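Local coordinates for succinoglycan biosynthesis protein (Bacillus cereus ATCC 14579, PDB 3B55) that is of unconfirmed function but binds calcium and belongs to the erythromycin esterase-like family, at residues L112-D117 with H136-F141; G170-S175 with I285-N290; R118-D123 with N177-N182. The protein carries 1 engineered substitution. All blocks are in the same frame, centred on the assembly; numbering follows the deposited sequence.

Contact 1 of 3, residues L112-D117 with H136-F141. With CA (calcium ion), chain B.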
loop_
_atom_site.group_PDB
_atom_site.type_symbol
_atom_site.label_atom_id
_atom_site.label_comp_id
_atom_site.label_asym_id
_atom_site.label_seq_id
_atom_site.Cartn_x
_atom_site.Cartn_y
_atom_site.Cartn_z
ATOM N N LEU A 112 -3.349 2.839 2.744
ATOM C CA LEU A 112 -2.341 3.357 1.836
ATOM C C LEU A 112 -0.952 2.996 2.267
ATOM O O LEU A 112 -0.661 2.871 3.459
ATOM C CB LEU A 112 -2.395 4.886 1.761
ATOM C CG LEU A 112 -3.651 5.585 1.263
ATOM C CD1 LEU A 112 -3.460 7.075 1.452
ATOM C CD2 LEU A 112 -3.916 5.256 -0.201
ATOM N N GLU A 113 -0.092 2.855 1.269
ATOM C CA GLU A 113 1.296 2.566 1.510
ATOM C C GLU A 113 1.840 3.937 1.923
ATOM O O GLU A 113 2.681 4.544 1.249
ATOM C CB GLU A 113 1.955 2.112 0.228
ATOM C CG GLU A 113 3.333 1.628 0.433
ATOM C CD GLU A 113 4.134 1.807 -0.797
ATOM O OE1 GLU A 113 3.905 1.092 -1.801
ATOM O OE2 GLU A 113 4.989 2.696 -0.742
ATOM N N GLU A 114 1.322 4.427 3.042
ATOM C CA GLU A 114 1.704 5.724 3.579
ATOM C C GLU A 114 1.883 5.577 5.087
ATOM O O GLU A 114 1.333 4.662 5.700
ATOM C CB GLU A 114 0.594 6.734 3.258
ATOM C CG GLU A 114 0.837 8.150 3.747
ATOM C CD GLU A 114 2.110 8.737 3.183
ATOM O OE1 GLU A 114 3.201 8.349 3.652
ATOM O OE2 GLU A 114 2.018 9.579 2.267
ATOM N N GLY A 115 2.662 6.471 5.680
ATOM C CA GLY A 115 2.886 6.404 7.110
ATOM C C GLY A 115 1.577 6.430 7.877
ATOM O O GLY A 115 0.659 7.182 7.544
ATOM N N TRP A 116 1.489 5.591 8.904
ATOM C CA TRP A 116 0.296 5.516 9.731
ATOM C C TRP A 116 -0.010 6.863 10.379
ATOM O O TRP A 116 -1.174 7.241 10.489
ATOM C CB TRP A 116 0.472 4.425 10.796
ATOM C CG TRP A 116 -0.507 4.495 11.931
ATOM C CD1 TRP A 116 -0.489 5.372 12.981
ATOM C CD2 TRP A 116 -1.635 3.638 12.144
ATOM N NE1 TRP A 116 -1.536 5.112 13.837
ATOM C CE2 TRP A 116 -2.254 4.051 13.347
ATOM C CE3 TRP A 116 -2.181 2.560 11.438
ATOM C CZ2 TRP A 116 -3.397 3.421 13.857
ATOM C CZ3 TRP A 116 -3.320 1.931 11.948
ATOM C CH2 TRP A 116 -3.912 2.366 13.146
ATOM N N ASP A 117 1.025 7.583 10.802
ATOM C CA ASP A 117 0.821 8.883 11.438
ATOM C C ASP A 117 0.292 9.942 10.479
ATOM O O ASP A 117 -0.621 10.700 10.817
ATOM C CB ASP A 117 2.118 9.398 12.082
ATOM C CG ASP A 117 3.306 9.347 11.144
ATOM O OD1 ASP A 117 3.114 9.443 9.914
ATOM O OD2 ASP A 117 4.444 9.220 11.642
ATOM N N HIS A 136 0.668 16.453 4.357
ATOM C CA HIS A 136 1.010 15.217 5.053
ATOM C C HIS A 136 1.344 14.049 4.146
ATOM O O HIS A 136 1.892 13.040 4.592
ATOM C CB HIS A 136 -0.128 14.855 5.993
ATOM C CG HIS A 136 -0.441 15.945 6.964
ATOM N ND1 HIS A 136 0.381 16.250 8.026
ATOM C CD2 HIS A 136 -1.438 16.859 6.982
ATOM C CE1 HIS A 136 -0.096 17.308 8.656
ATOM N NE2 HIS A 136 -1.200 17.698 8.042
ATOM N N LEU A 137 1.005 14.174 2.872
ATOM C CA LEU A 137 1.313 13.110 1.931
ATOM C C LEU A 137 2.828 13.051 1.756
ATOM O O LEU A 137 3.513 14.072 1.827
ATOM C CB LEU A 137 0.682 13.383 0.567
ATOM C CG LEU A 137 -0.818 13.186 0.356
ATOM C CD1 LEU A 137 -1.208 13.797 -0.979
ATOM C CD2 LEU A 137 -1.174 11.703 0.386
ATOM N N THR A 138 3.347 11.849 1.539
ATOM C CA THR A 138 4.773 11.673 1.312
ATOM C C THR A 138 5.068 12.392 -0.007
ATOM O O THR A 138 4.236 12.385 -0.921
ATOM C CB THR A 138 5.117 10.174 1.203
ATOM O OG1 THR A 138 4.886 9.547 2.469
ATOM C CG2 THR A 138 6.560 9.969 0.820
ATOM N N PRO A 139 6.251 13.025 -0.118
ATOM C CA PRO A 139 6.665 13.761 -1.320
ATOM C C PRO A 139 6.318 13.125 -2.663
ATOM O O PRO A 139 5.758 13.787 -3.531
ATOM C CB PRO A 139 8.171 13.927 -1.116
ATOM C CG PRO A 139 8.257 14.143 0.359
ATOM C CD PRO A 139 7.318 13.065 0.902
ATOM N N VAL A 140 6.644 11.850 -2.834
ATOM C CA VAL A 140 6.355 11.167 -4.087
ATOM C C VAL A 140 4.851 11.055 -4.338
ATOM O O VAL A 140 4.424 10.878 -5.479
ATOM C CB VAL A 140 6.998 9.751 -4.118
ATOM C CG1 VAL A 140 6.468 8.897 -2.974
ATOM C CG2 VAL A 140 6.702 9.083 -5.438
ATOM N N PHE A 141 4.049 11.163 -3.279
ATOM C CA PHE A 141 2.596 11.081 -3.424
ATOM C C PHE A 141 1.917 12.448 -3.374
ATOM O O PHE A 141 0.690 12.534 -3.403
ATOM C CB PHE A 141 1.995 10.170 -2.351
ATOM C CG PHE A 141 2.507 8.765 -2.397
ATOM C CD1 PHE A 141 2.444 8.025 -3.577
ATOM C CD2 PHE A 141 3.065 8.181 -1.264
ATOM C CE1 PHE A 141 2.933 6.723 -3.627
ATOM C CE2 PHE A 141 3.557 6.880 -1.304
ATOM C CZ PHE A 141 3.492 6.148 -2.489
HETATM CA CA CA B . 6.670 2.273 -2.322
#
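The calcium site lies at the C-terminal end of strand 109-112, where the chain turns a corner through an inverse gamma turn centred on Glu113 before helix 116-128 begins. Glu113 CG stands anti to the backbone N, and the extended side chain brings OE2 to 2.4 Å from the calcium ion CA, which His85 also binds. OE1 of the same carboxylate accepts a hydrogen bond from the backbone N of His306, so each oxygen has its own task. Glu114, next in the chain, supplies the link to the loop 136-141. Its side chain leaves anti to the backbone N and bends at chi2 (58°), setting the carboxylate like a fork against Thr138. One prong, OE2, takes the backbone N-H of Thr138 at 2.7 Å; the other, OE1, takes its hydroxyl, with OG1 at a very short 2.4 Å. Thr138 can present both donors because OG1 lies beside its own backbone N (chi1 -66°), and both bonds use syn lone pairs. The anti lone pair of OE1 is left for the adjoining backbone, Gly115 N, at 2.8 Å. Phe141 packs against both glutamates: its CE2 comes within 3.6 Å of Glu113 O, Glu114 OE2 lies at the CD2 edge of the ring, near its plane, and Val140 CG1 sits over the centre of one face. Backbone N of Phe141 returns a bond to Thr138 O at 2.7 Å, and the ring meets His85 edge-to-face. Three donors thus grip the buried Glu114 carboxylate and fix its rotation, which is consistent with an ionised group, while the metal and the His306 N-H would likewise favour the charged form of Glu113.

Contact 2 of 3, residues G170-S175 with I285-N290; sequences GMDIQS and IAMYEN
Met171 and Met287, both selenomethionine in the crystal, carry most of this buried strand-to-helix packing. Strand 170-172 and helix 285-290 run nearly antiparallel, at 164°, and their axes approach to 6.8 Å. Met171 takes the crowded first torsion, with CG between the backbone N and the carbonyl carbon (chi1 70°), and then stays extended. This sends CG and SE along the helix surface, where CG lies 3.9 Å from Met287 SE and SE lies 3.7 Å from the carbonyl O of Met287. The Met287 side chain behaves differently: CG is anti to the carbonyl carbon (chi1 -61°), and bends at chi2 and chi3 fold it so that the two chains cross obliquely. Its SE then rests 4.0 Å from Asp172 CG, side by side with that carboxylate. The backbones also touch, Met287 CA reaching Met171 O at 3.4 Å in a CA-H...O contact. On one flank Asn290 CB packs 3.8 Å from Met171 CB. On another, Ile173 points CD1 at the methyl of Ala286, 3.7 Å from CB; its CG1 also occupies the crowded position, with the chain extended beyond it. Asp172 is held by its own neighbour, OD1 receiving Ile173 N from above the carboxylate plane at 2.6 Å, and His283 NE2 is hydrogen-bonded to the same oxygen. Strand 167-172 is an outer strand of the mixed sheet, joined to strand 109-112; helix 250-268 touches Ile173, Ala286 and Asn290, and helix 324-332 meets Ile285 and Tyr288 of helix 278-298.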
loop_
_atom_site.group_PDB
_atom_site.type_symbol
_atom_site.label_atom_id
_atom_site.label_comp_id
_atom_site.label_asym_id
_atom_site.label_seq_id
_atom_site.Cartn_x
_atom_site.Cartn_y
_atom_site.Cartn_z
ATOM N N GLY A 170 -2.956 4.297 7.226
ATOM C CA GLY A 170 -1.598 4.243 6.721
ATOM C C GLY A 170 -0.904 3.029 7.322
ATOM O O GLY A 170 -0.864 2.868 8.546
HETATM N N MSE A 171 -0.351 2.166 6.480
HETATM C CA MSE A 171 0.316 0.982 6.990
HETATM C C MSE A 171 1.835 1.130 7.116
HETATM O O MSE A 171 2.490 0.271 7.709
HETATM C CB MSE A 171 -0.019 -0.221 6.107
HETATM C CG MSE A 171 0.607 -0.178 4.728
HETATM SE SE MSE A 171 0.137 -1.722 3.650
HETATM C CE MSE A 171 0.510 -0.982 1.897
ATOM N N ASP A 172 2.395 2.215 6.579
ATOM C CA ASP A 172 3.844 2.408 6.645
ATOM C C ASP A 172 4.322 3.033 7.954
ATOM O O ASP A 172 3.567 3.729 8.636
ATOM C CB ASP A 172 4.328 3.255 5.471
ATOM C CG ASP A 172 5.737 2.912 5.060
ATOM O OD1 ASP A 172 6.424 2.216 5.839
ATOM O OD2 ASP A 172 6.164 3.338 3.968
ATOM N N ILE A 173 5.591 2.790 8.283
ATOM C CA ILE A 173 6.194 3.291 9.518
ATOM C C ILE A 173 7.577 3.927 9.342
ATOM O O ILE A 173 8.511 3.586 10.068
ATOM C CB ILE A 173 6.359 2.151 10.535
ATOM C CG1 ILE A 173 7.123 0.998 9.878
ATOM C CG2 ILE A 173 5.006 1.690 11.035
ATOM C CD1 ILE A 173 7.535 -0.097 10.837
ATOM N N GLN A 174 7.718 4.848 8.399
ATOM C CA GLN A 174 9.005 5.487 8.189
ATOM C C GLN A 174 9.219 6.537 9.276
ATOM O O GLN A 174 10.283 7.151 9.374
ATOM C CB GLN A 174 9.046 6.120 6.798
ATOM C CG GLN A 174 8.473 5.209 5.719
ATOM C CD GLN A 174 9.349 5.121 4.484
ATOM O OE1 GLN A 174 10.481 4.641 4.545
ATOM N NE2 GLN A 174 8.826 5.583 3.353
ATOM N N SER A 175 8.191 6.726 10.100
ATOM C CA SER A 175 8.238 7.689 11.191
ATOM C C SER A 175 7.021 7.542 12.109
ATOM O O SER A 175 6.034 6.894 11.767
ATOM C CB SER A 175 8.277 9.116 10.638
ATOM O OG SER A 175 7.050 9.446 10.012
ATOM N N ILE A 285 6.512 -6.786 7.558
ATOM C CA ILE A 285 5.748 -7.559 8.516
ATOM C C ILE A 285 4.804 -6.522 9.148
ATOM O O ILE A 285 3.608 -6.755 9.274
ATOM C CB ILE A 285 6.659 -8.200 9.591
ATOM C CG1 ILE A 285 7.221 -9.516 9.045
ATOM C CG2 ILE A 285 5.889 -8.411 10.888
ATOM C CD1 ILE A 285 8.053 -10.296 10.041
ATOM N N ALA A 286 5.353 -5.363 9.499
ATOM C CA ALA A 286 4.580 -4.282 10.101
ATOM C C ALA A 286 3.459 -3.788 9.175
ATOM O O ALA A 286 2.323 -3.621 9.617
ATOM C CB ALA A 286 5.509 -3.114 10.464
HETATM N N MSE A 287 3.776 -3.533 7.907
HETATM C CA MSE A 287 2.759 -3.064 6.960
HETATM C C MSE A 287 1.638 -4.091 6.866
HETATM O O MSE A 287 0.461 -3.739 6.774
HETATM C CB MSE A 287 3.358 -2.840 5.564
HETATM C CG MSE A 287 4.460 -1.785 5.508
HETATM SE SE MSE A 287 4.388 -0.671 3.903
HETATM C CE MSE A 287 5.083 -1.933 2.619
ATOM N N TYR A 288 2.027 -5.362 6.885
ATOM C CA TYR A 288 1.097 -6.489 6.822
ATOM C C TYR A 288 0.177 -6.448 8.030
ATOM O O TYR A 288 -1.043 -6.564 7.896
ATOM C CB TYR A 288 1.882 -7.811 6.830
ATOM C CG TYR A 288 1.162 -8.981 7.469
ATOM C CD1 TYR A 288 -0.013 -9.494 6.917
ATOM C CD2 TYR A 288 1.669 -9.593 8.617
ATOM C CE1 TYR A 288 -0.664 -10.587 7.490
ATOM C CE2 TYR A 288 1.026 -10.696 9.198
ATOM C CZ TYR A 288 -0.140 -11.186 8.629
ATOM O OH TYR A 288 -0.789 -12.270 9.186
ATOM N N GLU A 289 0.785 -6.285 9.207
ATOM C CA GLU A 289 0.052 -6.244 10.471
ATOM C C GLU A 289 -0.936 -5.090 10.514
ATOM O O GLU A 289 -2.047 -5.236 11.022
ATOM C CB GLU A 289 1.021 -6.121 11.660
ATOM C CG GLU A 289 1.956 -7.308 11.845
ATOM C CD GLU A 289 2.749 -7.239 13.150
ATOM O OE1 GLU A 289 2.867 -6.130 13.724
ATOM O OE2 GLU A 289 3.270 -8.291 13.588
ATOM N N ASN A 290 -0.530 -3.947 9.975
ATOM C CA ASN A 290 -1.391 -2.774 9.970
ATOM C C ASN A 290 -2.555 -2.945 9.010
ATOM O O ASN A 290 -3.656 -2.472 9.279
ATOM C CB ASN A 290 -0.567 -1.531 9.626
ATOM C CG ASN A 290 0.443 -1.202 10.714
ATOM O OD1 ASN A 290 1.433 -0.495 10.485
ATOM N ND2 ASN A 290 0.190 -1.715 11.914
#

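Contact 3 of 3, residues R118-D123 with N177-N182; sequences RALELD and NENVYN
Two helix starts meet here near the protein surface, in a loose contact without hydrogen bonds between the two segments; the centre of the contact lies about 17 Å from the centre of the chain. Helix 118-123 and helix 178-182 cross at 75°, with axes 10.0 Å apart at their closest. The apolar point of the contact is Leu120, whose CG leans beside the backbone N, anti to the carbonyl carbon, so that CD1 touches Val180 CG2 at 3.7 Å. The two branched side chains meet at about a right angle. Asn179 packs beside them: its CG sits in the crowded position between backbone N and carbonyl carbon (chi1 48°), which puts ND2 4.0 Å from Leu120 CD1. Helices 116-128 and 178-192 follow strands 109-112 and 167-172, neighbouring parallel strands of the mixed sheet, as expected in an alpha/beta fold. Asn179 ND2 gives its hydrogen bond to Asp117 O, in the first turn of helix 116-128, and so stitches the two helices together just ahead of Arg118. Glu121, bent at chi2, lays its carboxylate almost parallel to the Asn179 amide, 11° between the planes, but OE2 stays 4.0 Å from ND2, a spacing of packing. At the other margin the Arg118 CG methylene lies 4.1 Å from Asn177 ND2. The arginine chain bends at chi3 and leaves this interface, its NE bonding to His136 O and its NH2 more weakly to Leu137 O.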
loop_
_atom_site.group_PDB
_atom_site.type_symbol
_atom_site.label_atom_id
_atom_site.label_comp_id
_atom_site.label_asym_id
_atom_site.label_seq_id
_atom_site.Cartn_x
_atom_site.Cartn_y
_atom_site.Cartn_z
ATOM N N ARG A 118 0.864 9.994 9.283
ATOM C CA ARG A 118 0.453 10.973 8.293
ATOM C C ARG A 118 -0.993 10.729 7.859
ATOM O O ARG A 118 -1.760 11.677 7.673
ATOM C CB ARG A 118 1.428 10.925 7.102
ATOM C CG ARG A 118 2.876 11.181 7.538
ATOM C CD ARG A 118 3.939 10.929 6.466
ATOM N NE ARG A 118 4.077 12.041 5.535
ATOM C CZ ARG A 118 5.225 12.644 5.250
ATOM N NH1 ARG A 118 6.362 12.252 5.823
ATOM N NH2 ARG A 118 5.235 13.632 4.371
ATOM N N ALA A 119 -1.377 9.463 7.734
ATOM C CA ALA A 119 -2.739 9.127 7.323
ATOM C C ALA A 119 -3.789 9.523 8.369
ATOM O O ALA A 119 -4.961 9.685 8.038
ATOM C CB ALA A 119 -2.842 7.637 7.019
ATOM N N LEU A 120 -3.376 9.668 9.627
ATOM C CA LEU A 120 -4.305 10.072 10.679
ATOM C C LEU A 120 -4.908 11.418 10.292
ATOM O O LEU A 120 -6.054 11.714 10.630
ATOM C CB LEU A 120 -3.579 10.208 12.023
ATOM C CG LEU A 120 -3.076 8.925 12.688
ATOM C CD1 LEU A 120 -2.348 9.269 13.981
ATOM C CD2 LEU A 120 -4.253 7.994 12.968
ATOM N N GLU A 121 -4.122 12.217 9.572
ATOM C CA GLU A 121 -4.535 13.540 9.115
ATOM C C GLU A 121 -5.343 13.462 7.821
ATOM O O GLU A 121 -6.178 14.323 7.551
ATOM C CB GLU A 121 -3.310 14.425 8.882
ATOM C CG GLU A 121 -2.524 14.786 10.135
ATOM C CD GLU A 121 -3.257 15.764 11.042
ATOM O OE1 GLU A 121 -4.196 16.442 10.571
ATOM O OE2 GLU A 121 -2.883 15.859 12.232
ATOM N N LEU A 122 -5.083 12.439 7.012
ATOM C CA LEU A 122 -5.809 12.277 5.760
ATOM C C LEU A 122 -7.200 11.772 6.105
ATOM O O LEU A 122 -8.182 12.140 5.463
ATOM C CB LEU A 122 -5.100 11.273 4.848
ATOM C CG LEU A 122 -3.653 11.611 4.466
ATOM C CD1 LEU A 122 -3.080 10.498 3.608
ATOM C CD2 LEU A 122 -3.602 12.946 3.731
ATOM N N ASP A 123 -7.270 10.933 7.136
ATOM C CA ASP A 123 -8.533 10.376 7.591
ATOM C C ASP A 123 -9.408 11.512 8.123
ATOM O O ASP A 123 -10.614 11.559 7.872
ATOM C CB ASP A 123 -8.272 9.345 8.690
ATOM C CG ASP A 123 -9.507 8.542 9.040
ATOM O OD1 ASP A 123 -10.165 8.034 8.107
ATOM O OD2 ASP A 123 -9.815 8.411 10.245
ATOM N N ASN A 177 5.215 10.391 14.137
ATOM C CA ASN A 177 5.096 11.775 14.565
ATOM C C ASN A 177 4.344 11.926 15.879
ATOM O O ASN A 177 3.807 10.966 16.423
ATOM C CB ASN A 177 4.446 12.610 13.459
ATOM C CG ASN A 177 5.200 12.499 12.135
ATOM O OD1 ASN A 177 6.427 12.354 12.120
ATOM N ND2 ASN A 177 4.475 12.576 11.023
ATOM N N GLU A 178 4.306 13.152 16.376
ATOM C CA GLU A 178 3.669 13.467 17.641
ATOM C C GLU A 178 2.158 13.207 17.732
ATOM O O GLU A 178 1.650 12.922 18.820
ATOM C CB GLU A 178 3.992 14.923 17.996
ATOM C CG GLU A 178 3.864 15.268 19.464
ATOM C CD GLU A 178 4.558 16.578 19.805
ATOM O OE1 GLU A 178 4.449 17.032 20.967
ATOM O OE2 GLU A 178 5.220 17.149 18.907
ATOM N N ASN A 179 1.432 13.285 16.620
ATOM C CA ASN A 179 -0.009 13.046 16.687
ATOM C C ASN A 179 -0.344 11.651 17.204
ATOM O O ASN A 179 -1.354 11.460 17.875
ATOM C CB ASN A 179 -0.683 13.284 15.324
ATOM C CG ASN A 179 0.033 12.591 14.173
ATOM O OD1 ASN A 179 1.083 11.964 14.353
ATOM N ND2 ASN A 179 -0.541 12.695 12.979
ATOM N N VAL A 180 0.506 10.678 16.902
ATOM C CA VAL A 180 0.273 9.317 17.372
ATOM C C VAL A 180 0.402 9.287 18.893
ATOM O O VAL A 180 -0.411 8.676 19.582
ATOM C CB VAL A 180 1.292 8.331 16.756
ATOM C CG1 VAL A 180 1.262 7.002 17.506
ATOM C CG2 VAL A 180 0.970 8.115 15.287
ATOM N N TYR A 181 1.435 9.951 19.404
ATOM C CA TYR A 181 1.688 10.020 20.838
ATOM C C TYR A 181 0.569 10.764 21.563
ATOM O O TYR A 181 0.163 10.357 22.654
ATOM C CB TYR A 181 3.029 10.708 21.104
ATOM C CG TYR A 181 4.216 9.887 20.659
ATOM C CD1 TYR A 181 4.642 8.782 21.401
ATOM C CD2 TYR A 181 4.904 10.198 19.487
ATOM C CE1 TYR A 181 5.727 8.009 20.986
ATOM C CE2 TYR A 181 5.987 9.433 19.064
ATOM C CZ TYR A 181 6.392 8.341 19.818
ATOM O OH TYR A 181 7.466 7.583 19.408
ATOM N N ASN A 182 0.073 11.847 20.963
ATOM C CA ASN A 182 -1.004 12.615 21.578
ATOM C C ASN A 182 -2.305 11.828 21.650
ATOM O O ASN A 182 -3.141 12.104 22.508
ATOM C CB ASN A 182 -1.244 13.933 20.838
ATOM C CG ASN A 182 -0.094 14.910 21.000
ATOM O OD1 ASN A 182 0.525 14.989 22.059
ATOM N ND2 ASN A 182 0.183 15.673 19.950
#

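In the fold
The three contacts cluster round the C-terminal ends of the neighbouring parallel strands 109-112 and 167-172. Contact 1 closes in sequence before contact 2 opens, whereas contact 3 interlocks with both, its segments alternating with theirs. Centres of contacts 1 and 2, like those of 1 and 3, lie 11 Å apart; 2 and 3 are 14 Å apart. Backbone bonds pair Glu114 and Trp116 with Asp172, joining contacts 1 and 2. Helix 116-128 is shared by contacts 1 and 3, and Asp117 OD2 accepts from Asn177 N. The metal-binding corner is therefore linked through strand 167-172 to helix 278-298, and through Asp117 to the start of helix 178-192.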